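Long-range contacts in iodotyrosine deiodinase (Thermotoga neapolitana, PDB 6TYK), which removes halogen from halotyrosines such as 3-iodo-L-tyrosine, using FMN as its cofactor and NADPH as the source of reducing power: residues 11-17 / 134-138; 95-101 / 161-165; 103-108 / 150-155. All blocks are in the same frame, centred on the assembly; numbering follows the deposited sequence. Where two conformers were deposited one is given.

Contact 1. Residues 11-17 / 134-138; sequences RKTVRRF and GSVPY. With FMN (flavin mononucleotide), chain C; IYR (3-iodo-tyrosine), chain D.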
# COMPACT_ATOMS: atom_id res chain seq x y z
N ARG A 11 -9.76 -10.50 7.39
CA ARG A 11 -10.17 -9.66 6.28
C ARG A 11 -9.98 -10.41 4.96
O ARG A 11 -8.94 -11.01 4.71
CB ARG A 11 -9.39 -8.34 6.28
CG ARG A 11 -9.95 -7.30 5.34
CD ARG A 11 -9.18 -7.24 4.03
NE ARG A 11 -9.96 -6.57 2.99
CZ ARG A 11 -9.95 -6.94 1.72
NH1 ARG A 11 -9.19 -7.95 1.33
NH2 ARG A 11 -10.70 -6.31 0.83
N LYS A 12 -11.02 -10.40 4.14
CA LYS A 12 -11.00 -11.10 2.86
C LYS A 12 -11.80 -10.29 1.85
O LYS A 12 -12.48 -9.34 2.21
CB LYS A 12 -11.61 -12.49 3.00
CG LYS A 12 -13.06 -12.49 3.45
CD LYS A 12 -13.54 -13.91 3.61
CE LYS A 12 -15.02 -13.98 3.97
NZ LYS A 12 -15.31 -13.44 5.32
N THR A 13 -11.72 -10.68 0.58
CA THR A 13 -12.47 -9.97 -0.44
C THR A 13 -13.96 -10.10 -0.17
O THR A 13 -14.45 -11.17 0.22
CB THR A 13 -12.22 -10.54 -1.84
OG1 THR A 13 -10.84 -10.88 -2.00
CG2 THR A 13 -12.61 -9.51 -2.89
N VAL A 14 -14.68 -9.01 -0.40
CA VAL A 14 -16.13 -9.08 -0.42
C VAL A 14 -16.60 -8.59 -1.78
O VAL A 14 -16.32 -7.46 -2.17
CB VAL A 14 -16.76 -8.22 0.71
CG1 VAL A 14 -18.29 -8.20 0.57
CG2 VAL A 14 -16.35 -8.76 2.08
N ARG A 15 -17.28 -9.46 -2.51
CA ARG A 15 -17.84 -9.11 -3.82
C ARG A 15 -19.35 -9.25 -3.79
O ARG A 15 -20.01 -9.02 -4.81
CB ARG A 15 -17.27 -10.03 -4.91
CG ARG A 15 -15.76 -9.91 -5.06
CD ARG A 15 -15.22 -10.87 -6.12
NE ARG A 15 -13.77 -10.70 -6.33
CZ ARG A 15 -12.84 -11.43 -5.73
NH1 ARG A 15 -13.18 -12.40 -4.88
NH2 ARG A 15 -11.56 -11.21 -6.00
N ARG A 16 -19.89 -9.64 -2.63
CA ARG A 16 -21.32 -9.78 -2.42
C ARG A 16 -21.72 -8.82 -1.32
O ARG A 16 -21.29 -8.96 -0.18
CB ARG A 16 -21.68 -11.20 -1.95
CG ARG A 16 -21.53 -12.27 -3.01
CD ARG A 16 -21.86 -13.66 -2.44
NE ARG A 16 -23.15 -13.68 -1.77
CZ ARG A 16 -24.31 -13.90 -2.39
NH1 ARG A 16 -24.35 -14.13 -3.70
NH2 ARG A 16 -25.44 -13.89 -1.69
N PHE A 17 -22.54 -7.84 -1.67
CA PHE A 17 -22.92 -6.80 -0.74
C PHE A 17 -24.41 -6.78 -0.50
O PHE A 17 -25.20 -7.14 -1.37
CB PHE A 17 -22.51 -5.44 -1.29
CG PHE A 17 -21.02 -5.28 -1.40
CD1 PHE A 17 -20.28 -4.83 -0.33
CD2 PHE A 17 -20.37 -5.59 -2.58
CE1 PHE A 17 -18.91 -4.70 -0.42
CE2 PHE A 17 -19.00 -5.47 -2.68
CZ PHE A 17 -18.27 -5.01 -1.60
N GLY A 134 -17.17 -4.49 4.05
CA GLY A 134 -16.41 -5.29 3.12
C GLY A 134 -16.01 -4.45 1.93
O GLY A 134 -16.57 -3.38 1.68
N SER A 135 -15.02 -4.95 1.19
CA SER A 135 -14.63 -4.29 -0.05
C SER A 135 -13.80 -5.21 -0.92
O SER A 135 -13.48 -6.35 -0.55
CB SER A 135 -13.89 -2.98 0.22
OG SER A 135 -13.73 -2.23 -0.99
N VAL A 136 -13.52 -4.74 -2.12
CA VAL A 136 -12.67 -5.42 -3.07
C VAL A 136 -11.94 -4.33 -3.84
O VAL A 136 -12.56 -3.36 -4.27
CB VAL A 136 -13.49 -6.31 -4.03
CG1 VAL A 136 -14.62 -5.51 -4.69
CG2 VAL A 136 -12.59 -6.93 -5.09
N PRO A 137 -10.61 -4.44 -3.96
CA PRO A 137 -9.89 -3.46 -4.78
C PRO A 137 -10.12 -3.78 -6.24
O PRO A 137 -9.45 -4.63 -6.79
CB PRO A 137 -8.41 -3.70 -4.40
CG PRO A 137 -8.45 -4.54 -3.16
CD PRO A 137 -9.69 -5.37 -3.29
N TYR A 138 -11.09 -3.13 -6.84
CA TYR A 138 -11.47 -3.45 -8.19
C TYR A 138 -10.68 -2.61 -9.18
O TYR A 138 -10.63 -1.38 -9.08
CB TYR A 138 -12.98 -3.27 -8.37
CG TYR A 138 -13.38 -3.50 -9.80
CD1 TYR A 138 -13.10 -4.71 -10.41
CD2 TYR A 138 -13.97 -2.49 -10.55
CE1 TYR A 138 -13.43 -4.92 -11.72
CE2 TYR A 138 -14.31 -2.70 -11.87
CZ TYR A 138 -14.04 -3.92 -12.45
OH TYR A 138 -14.35 -4.13 -13.77
N1 FMN C . -10.55 -8.62 -7.41
C2 FMN C . -11.43 -8.59 -8.45
O2 FMN C . -12.43 -9.28 -8.40
N3 FMN C . -11.21 -7.80 -9.55
C4 FMN C . -10.09 -7.02 -9.63
O4 FMN C . -9.91 -6.31 -10.63
C4A FMN C . -9.18 -7.03 -8.56
N5 FMN C . -8.05 -6.24 -8.60
C5A FMN C . -7.17 -6.24 -7.53
C6 FMN C . -6.05 -5.43 -7.58
C7 FMN C . -5.15 -5.39 -6.52
C7M FMN C . -3.95 -4.48 -6.62
C8 FMN C . -5.38 -6.18 -5.41
C8M FMN C . -4.43 -6.16 -4.24
C9 FMN C . -6.51 -7.00 -5.36
C9A FMN C . -7.41 -7.04 -6.42
N10 FMN C . -8.54 -7.86 -6.40
C10 FMN C . -9.43 -7.82 -7.45
C1' FMN C . -8.83 -8.75 -5.22
C2' FMN C . -7.92 -10.00 -5.26
O2' FMN C . -8.37 -10.94 -6.23
C3' FMN C . -7.87 -10.62 -3.86
O3' FMN C . -7.21 -9.70 -3.01
C4' FMN C . -7.15 -11.97 -3.81
O4' FMN C . -7.88 -12.93 -4.56
C5' FMN C . -6.99 -12.45 -2.38
O5' FMN C . -8.27 -12.48 -1.77
P FMN C . -8.45 -12.98 -0.25
O1P FMN C . -9.96 -13.00 -0.04
O2P FMN C . -7.83 -11.96 0.66
O3P FMN C . -7.85 -14.37 -0.14
N IYR D . -10.51 -7.16 -13.22
CA IYR D . -10.94 -8.47 -13.62
CB IYR D . -9.90 -9.60 -13.48
CC IYR D . -9.24 -9.72 -12.15
CD IYR D . -7.96 -9.19 -11.98
CE IYR D . -7.27 -9.29 -10.77
IE IYR D . -5.45 -8.45 -10.62
CF IYR D . -7.88 -9.96 -9.71
OF IYR D . -7.28 -10.12 -8.49
CG IYR D . -9.17 -10.50 -9.85
CH IYR D . -9.84 -10.39 -11.07
C IYR D . -12.18 -8.92 -12.88
O IYR D . -12.88 -9.92 -13.09
OXT IYR D . -12.55 -8.11 -11.86
O HOH W 1 -13.36 -6.78 2.57

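Contact 2. Residues 95-101 / 161-165; sequences LKEAPYL and ILPVG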
# COMPACT_ATOMS: atom_id res chain seq x y z
N LEU A 95 -20.79 -3.63 -8.51
CA LEU A 95 -20.72 -2.21 -8.87
C LEU A 95 -22.11 -1.57 -8.83
O LEU A 95 -22.24 -0.34 -8.80
CB LEU A 95 -20.08 -2.03 -10.24
CG LEU A 95 -18.59 -2.38 -10.31
CD1 LEU A 95 -18.08 -2.26 -11.73
CD2 LEU A 95 -17.75 -1.52 -9.36
N LYS A 96 -23.14 -2.41 -8.81
CA LYS A 96 -24.51 -1.97 -8.59
C LYS A 96 -24.96 -2.18 -7.15
O LYS A 96 -25.59 -1.30 -6.57
CB LYS A 96 -25.47 -2.70 -9.54
CG LYS A 96 -26.95 -2.46 -9.25
CD LYS A 96 -27.83 -3.17 -10.27
CE LYS A 96 -29.31 -3.08 -9.91
NZ LYS A 96 -29.76 -1.68 -9.73
N GLU A 97 -24.64 -3.34 -6.57
CA GLU A 97 -25.14 -3.67 -5.23
C GLU A 97 -24.52 -2.86 -4.10
O GLU A 97 -25.20 -2.47 -3.15
CB GLU A 97 -24.95 -5.16 -4.92
CG GLU A 97 -25.66 -6.11 -5.89
CD GLU A 97 -27.18 -5.94 -5.89
OE1 GLU A 97 -27.70 -5.14 -6.70
OE2 GLU A 97 -27.85 -6.63 -5.09
N ALA A 98 -23.22 -2.59 -4.20
CA ALA A 98 -22.54 -1.86 -3.14
C ALA A 98 -23.15 -0.47 -3.00
O ALA A 98 -23.35 0.23 -3.99
CB ALA A 98 -21.05 -1.76 -3.44
N PRO A 99 -23.46 -0.07 -1.76
CA PRO A 99 -24.04 1.26 -1.52
C PRO A 99 -23.05 2.38 -1.80
O PRO A 99 -23.47 3.49 -2.13
CB PRO A 99 -24.42 1.22 -0.03
CG PRO A 99 -23.57 0.13 0.55
CD PRO A 99 -23.43 -0.89 -0.54
N TYR A 100 -21.76 2.09 -1.71
CA TYR A 100 -20.73 3.07 -2.01
C TYR A 100 -19.75 2.49 -3.00
O TYR A 100 -19.33 1.35 -2.85
CB TYR A 100 -19.92 3.41 -0.76
CG TYR A 100 -20.66 4.01 0.40
CD1 TYR A 100 -21.05 5.34 0.39
CD2 TYR A 100 -20.90 3.26 1.54
CE1 TYR A 100 -21.71 5.89 1.47
CE2 TYR A 100 -21.55 3.81 2.63
CZ TYR A 100 -21.95 5.12 2.58
OH TYR A 100 -22.60 5.67 3.66
N LEU A 101 -19.37 3.28 -4.01
CA LEU A 101 -18.15 3.00 -4.74
C LEU A 101 -17.15 4.07 -4.35
O LEU A 101 -17.32 5.25 -4.67
CB LEU A 101 -18.36 3.01 -6.25
CG LEU A 101 -19.47 2.12 -6.77
CD1 LEU A 101 -19.54 2.23 -8.28
CD2 LEU A 101 -19.25 0.67 -6.34
N ILE A 161 -11.13 1.22 -7.68
CA ILE A 161 -12.52 1.39 -7.30
C ILE A 161 -12.76 0.43 -6.16
O ILE A 161 -12.58 -0.78 -6.32
CB ILE A 161 -13.45 1.03 -8.47
CG1 ILE A 161 -13.21 1.98 -9.65
CG2 ILE A 161 -14.92 1.03 -8.03
CD1 ILE A 161 -13.84 1.49 -10.94
N LEU A 162 -13.16 0.96 -5.01
CA LEU A 162 -13.44 0.11 -3.86
C LEU A 162 -14.92 0.12 -3.55
O LEU A 162 -15.41 1.03 -2.88
CB LEU A 162 -12.68 0.61 -2.62
CG LEU A 162 -11.16 0.52 -2.65
CD1 LEU A 162 -10.59 1.40 -1.55
CD2 LEU A 162 -10.70 -0.91 -2.46
N PRO A 163 -15.65 -0.89 -4.03
CA PRO A 163 -17.04 -1.02 -3.58
C PRO A 163 -17.02 -1.28 -2.08
O PRO A 163 -16.22 -2.09 -1.61
CB PRO A 163 -17.54 -2.25 -4.34
CG PRO A 163 -16.58 -2.42 -5.49
CD PRO A 163 -15.26 -1.95 -4.97
N VAL A 164 -17.87 -0.57 -1.35
CA VAL A 164 -17.93 -0.71 0.10
C VAL A 164 -19.37 -0.87 0.55
O VAL A 164 -20.26 -0.17 0.08
CB VAL A 164 -17.32 0.51 0.82
CG1 VAL A 164 -17.47 0.37 2.34
CG2 VAL A 164 -15.85 0.65 0.44
N GLY A 165 -19.59 -1.81 1.45
CA GLY A 165 -20.91 -2.00 2.02
C GLY A 165 -20.85 -3.14 3.01
O GLY A 165 -19.78 -3.64 3.34

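Contact 3. Residues 103-108 / 150-155; sequences LVFSEK and VNTPSE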
# COMPACT_ATOMS: atom_id res chain seq x y z
N LEU A 103 -13.93 5.69 -4.99
CA LEU A 103 -12.88 5.83 -5.98
C LEU A 103 -11.69 6.52 -5.35
O LEU A 103 -11.81 7.62 -4.81
CB LEU A 103 -13.38 6.59 -7.22
CG LEU A 103 -14.11 5.73 -8.26
CD1 LEU A 103 -15.33 5.02 -7.67
CD2 LEU A 103 -14.52 6.58 -9.45
N VAL A 104 -10.54 5.87 -5.43
CA VAL A 104 -9.34 6.36 -4.79
C VAL A 104 -8.37 6.84 -5.86
O VAL A 104 -8.00 6.08 -6.77
CB VAL A 104 -8.66 5.26 -3.94
CG1 VAL A 104 -7.41 5.80 -3.27
CG2 VAL A 104 -9.63 4.72 -2.90
N PHE A 105 -7.98 8.11 -5.76
CA PHE A 105 -7.09 8.71 -6.74
C PHE A 105 -5.75 9.04 -6.12
O PHE A 105 -5.64 9.25 -4.91
CB PHE A 105 -7.68 10.01 -7.28
CG PHE A 105 -9.00 9.86 -7.96
CD1 PHE A 105 -10.17 9.73 -7.24
CD2 PHE A 105 -9.07 9.85 -9.35
CE1 PHE A 105 -11.39 9.59 -7.89
CE2 PHE A 105 -10.29 9.71 -10.00
CZ PHE A 105 -11.44 9.59 -9.27
N SER A 106 -4.73 9.09 -6.97
CA SER A 106 -3.41 9.57 -6.57
C SER A 106 -3.08 10.89 -7.24
O SER A 106 -3.43 11.12 -8.41
CB SER A 106 -2.33 8.53 -6.88
OG SER A 106 -2.30 8.21 -8.26
N GLU A 107 -2.43 11.77 -6.50
CA GLU A 107 -1.98 13.04 -7.03
C GLU A 107 -0.71 12.81 -7.85
O GLU A 107 0.35 12.53 -7.29
CB GLU A 107 -1.71 14.01 -5.89
CG GLU A 107 -1.24 15.37 -6.33
CD GLU A 107 -1.02 16.30 -5.15
OE1 GLU A 107 -0.71 15.79 -4.05
OE2 GLU A 107 -1.18 17.52 -5.33
N LYS A 108 -0.83 12.93 -9.17
CA LYS A 108 0.29 12.58 -10.05
C LYS A 108 1.60 13.29 -9.73
O LYS A 108 2.68 12.71 -9.87
CB LYS A 108 -0.09 12.83 -11.50
CG LYS A 108 -1.27 12.01 -12.00
CD LYS A 108 -1.61 12.44 -13.42
CE LYS A 108 -2.91 11.83 -13.88
NZ LYS A 108 -3.25 12.28 -15.26
N VAL A 150 -16.51 10.64 -14.18
CA VAL A 150 -16.60 11.40 -12.94
C VAL A 150 -15.86 12.74 -13.03
O VAL A 150 -15.62 13.40 -12.02
CB VAL A 150 -16.14 10.57 -11.71
CG1 VAL A 150 -17.02 9.33 -11.54
CG2 VAL A 150 -14.68 10.18 -11.82
N ASN A 151 -15.51 13.14 -14.25
CA ASN A 151 -14.87 14.43 -14.49
C ASN A 151 -13.55 14.57 -13.73
O ASN A 151 -13.28 15.62 -13.13
CB ASN A 151 -15.81 15.57 -14.12
CG ASN A 151 -17.16 15.45 -14.80
OD1 ASN A 151 -17.25 15.04 -15.95
ND2 ASN A 151 -18.21 15.81 -14.08
N THR A 152 -12.74 13.53 -13.76
CA THR A 152 -11.46 13.53 -13.06
C THR A 152 -10.56 14.62 -13.61
O THR A 152 -10.37 14.72 -14.83
CB THR A 152 -10.76 12.18 -13.24
OG1 THR A 152 -11.63 11.13 -12.79
CG2 THR A 152 -9.48 12.13 -12.44
N PRO A 153 -10.02 15.46 -12.73
CA PRO A 153 -9.06 16.48 -13.19
C PRO A 153 -7.77 15.81 -13.66
O PRO A 153 -7.44 14.73 -13.20
CB PRO A 153 -8.81 17.33 -11.94
CG PRO A 153 -9.23 16.51 -10.80
CD PRO A 153 -10.25 15.52 -11.27
N SER A 154 -7.06 16.48 -14.56
CA SER A 154 -5.84 15.92 -15.13
C SER A 154 -4.77 15.63 -14.07
O SER A 154 -3.89 14.80 -14.28
CB SER A 154 -5.27 16.87 -16.18
OG SER A 154 -4.95 18.12 -15.60
N GLU A 155 -4.86 16.33 -12.94
CA GLU A 155 -3.87 16.17 -11.87
C GLU A 155 -3.99 14.86 -11.10
O GLU A 155 -3.10 14.52 -10.32
CB GLU A 155 -3.98 17.34 -10.89
CG GLU A 155 -3.51 18.68 -11.45
CD GLU A 155 -4.54 19.37 -12.32
OE1 GLU A 155 -5.71 18.94 -12.33
OE2 GLU A 155 -4.18 20.36 -12.98

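Contact 1. Residues 11-17 / 134-138
Unusually tight packing marks the meeting of Thr13 and Val136, whose methyls Thr13 CG2 and Val136 CG2 stand 3.4 Å apart, closer than ordinary van der Waals contact. That same threonine methyl covers one face of the Arg15 guanidinium, over its centre, while the valine methyl sits beside flavin N1. With CG anti to the carbonyl carbon (chi1 -62°) and an extended chain, Arg15 arrives edge-on at the isoalloxazine: NE donates to FMN O2 at 2.8 Å and NH2 to FMN N1 at 3.1 Å. A leucine in place of Arg15 would probably leave O2 and N1 without these donors and the flavin's pyrimidine edge without the positive charge that may stabilise reduced states. Thr13 N grips the phosphate almost straight, 3.0 Å from FMN O1P at 176°. One backbone bond joins the segments, Val14 N to Ser135 O at 2.9 Å and 168°. A water accepting from Ser135 N and donating to Lys12 O adds a second link. The Phe17 ring turns its edge to Gly134 O, CE1 lying 3.4 Å away. The loop after helix 4-10 is thereby laid against strand 134-135, which borders strand 156-165, with helix 113-130 packing on Arg11 and Ser135.

Contact 2. Residues 95-101 / 161-165
Strand 100-107 begins here as an antiparallel neighbour of strand 156-165, with Tyr100 and Val164 forming a hydrogen-bonded pair and Leu101 and Pro163 a non-hydrogen-bonded pair whose CA atoms are 4.3 Å apart. Both strands belong to the antiparallel sheet of the nitroreductase fold. The two bonds of the first pair differ in quality: Val164 N donates to Tyr100 O at 2.8 Å and 169°, whereas the return bond from Tyr100 N to Val164 O is longer, 3.2 Å, and more bent at 148°. Pro163 has no N-H to give, consistent with its place in the pair that needs none.

Its ring instead carries the apolar side of the contact. Pro163 CB meets Ala98 CB at 3.7 Å and Leu101 CD2 at 3.9 Å, so the last turn of helix 94-97, the connection after it and the new strand all converge on one pyrrolidine ring. Leu95 extends from the helix toward strand 156-165 with CG anti to its carbonyl carbon (chi1 -68°), and its CD2 touches both Pro163 CG and Ile161 CG2; the Leu95 and Ile161 side chains cross at about a right angle. Around the other pair, Tyr100 turns a ring edge toward Val164 O, while its hydroxyl is hydrogen-bonded to Pro22 O. Gly165 CA packs against Pro99 CG, where a CB would collide with the proline ring. The pairing is reinforced by a CA-H...O contact, Pro163 CA lying 3.4 Å from Tyr100 O.

Contact 3. Residues 103-108 / 150-155
Phe105 projects from strand 100-107 toward the loop 150-155 and meets it with one corner of its ring. CG is anti to the carbonyl carbon (chi1 -61°), which carries the ring out to Thr152 and Val150. Thr152 comes up at CE2 with both branches, OG1 at 3.4 Å and CG2 at 3.5 Å from Phe105 CE2, and the two side chains cross obliquely. Val150, by contrast, lies at the ring edge, its CG2 4.2 Å from Phe105 CZ. Its other methyl, CG1, faces Leu103 CD2 at 4.3 Å, so this valine spans two residues that point the same way from the strand. The threonine hydroxyl is hydrogen-bonded to Glu147 O in the preceding helix, which probably holds the threonine in this rotation. The ring of Phe186 from the second subunit packs edge-to-face on Phe105, and the same residue packs on Thr152.

Farther along, the contact becomes polar and more exposed. Lys108 lies extended alongside the loop, its aliphatic chain passing the carbonyls of Glu155 and Ser154 before NZ donates to Ser154 O at 2.8 Å. Its backbone also takes part: Lys108 N donates to Glu155 O at 3.0 Å and 161°. Two successive carbonyls are thus held by one residue. The loop itself starts from a Schellman motif, with Asn151 at positive phi as the C-prime residue that ends helix 143-149, and this helix-to-strand connection packs over the sheet of the nitroreductase fold at the dimer interface.

The three contacts share one antiparallel sheet, ordered 46-51, 100-107, 156-165, 134-135. Contact 1 reaches one of its outermost strands, 134-135, contact 2 pairs strands 156-165 and 100-107, and contact 3 lies farther along strand 100-107. Contacts 1 and 2 have centres 9 Å apart and touch through Gly134 N and Gly165 O, 2.8 Å apart, a probable hydrogen bond. Contacts 2 and 3 are 18 Å apart between centres and meet where Leu162 packs on Val104. Along the chain contact 3 nests inside the loop closed by contact 2, whereas contact 1 crosses both. The sheet thus runs from the flavin site at contact 1 to contact 3, 22 Å away between centres, where the second subunit packs on the loop 150-155.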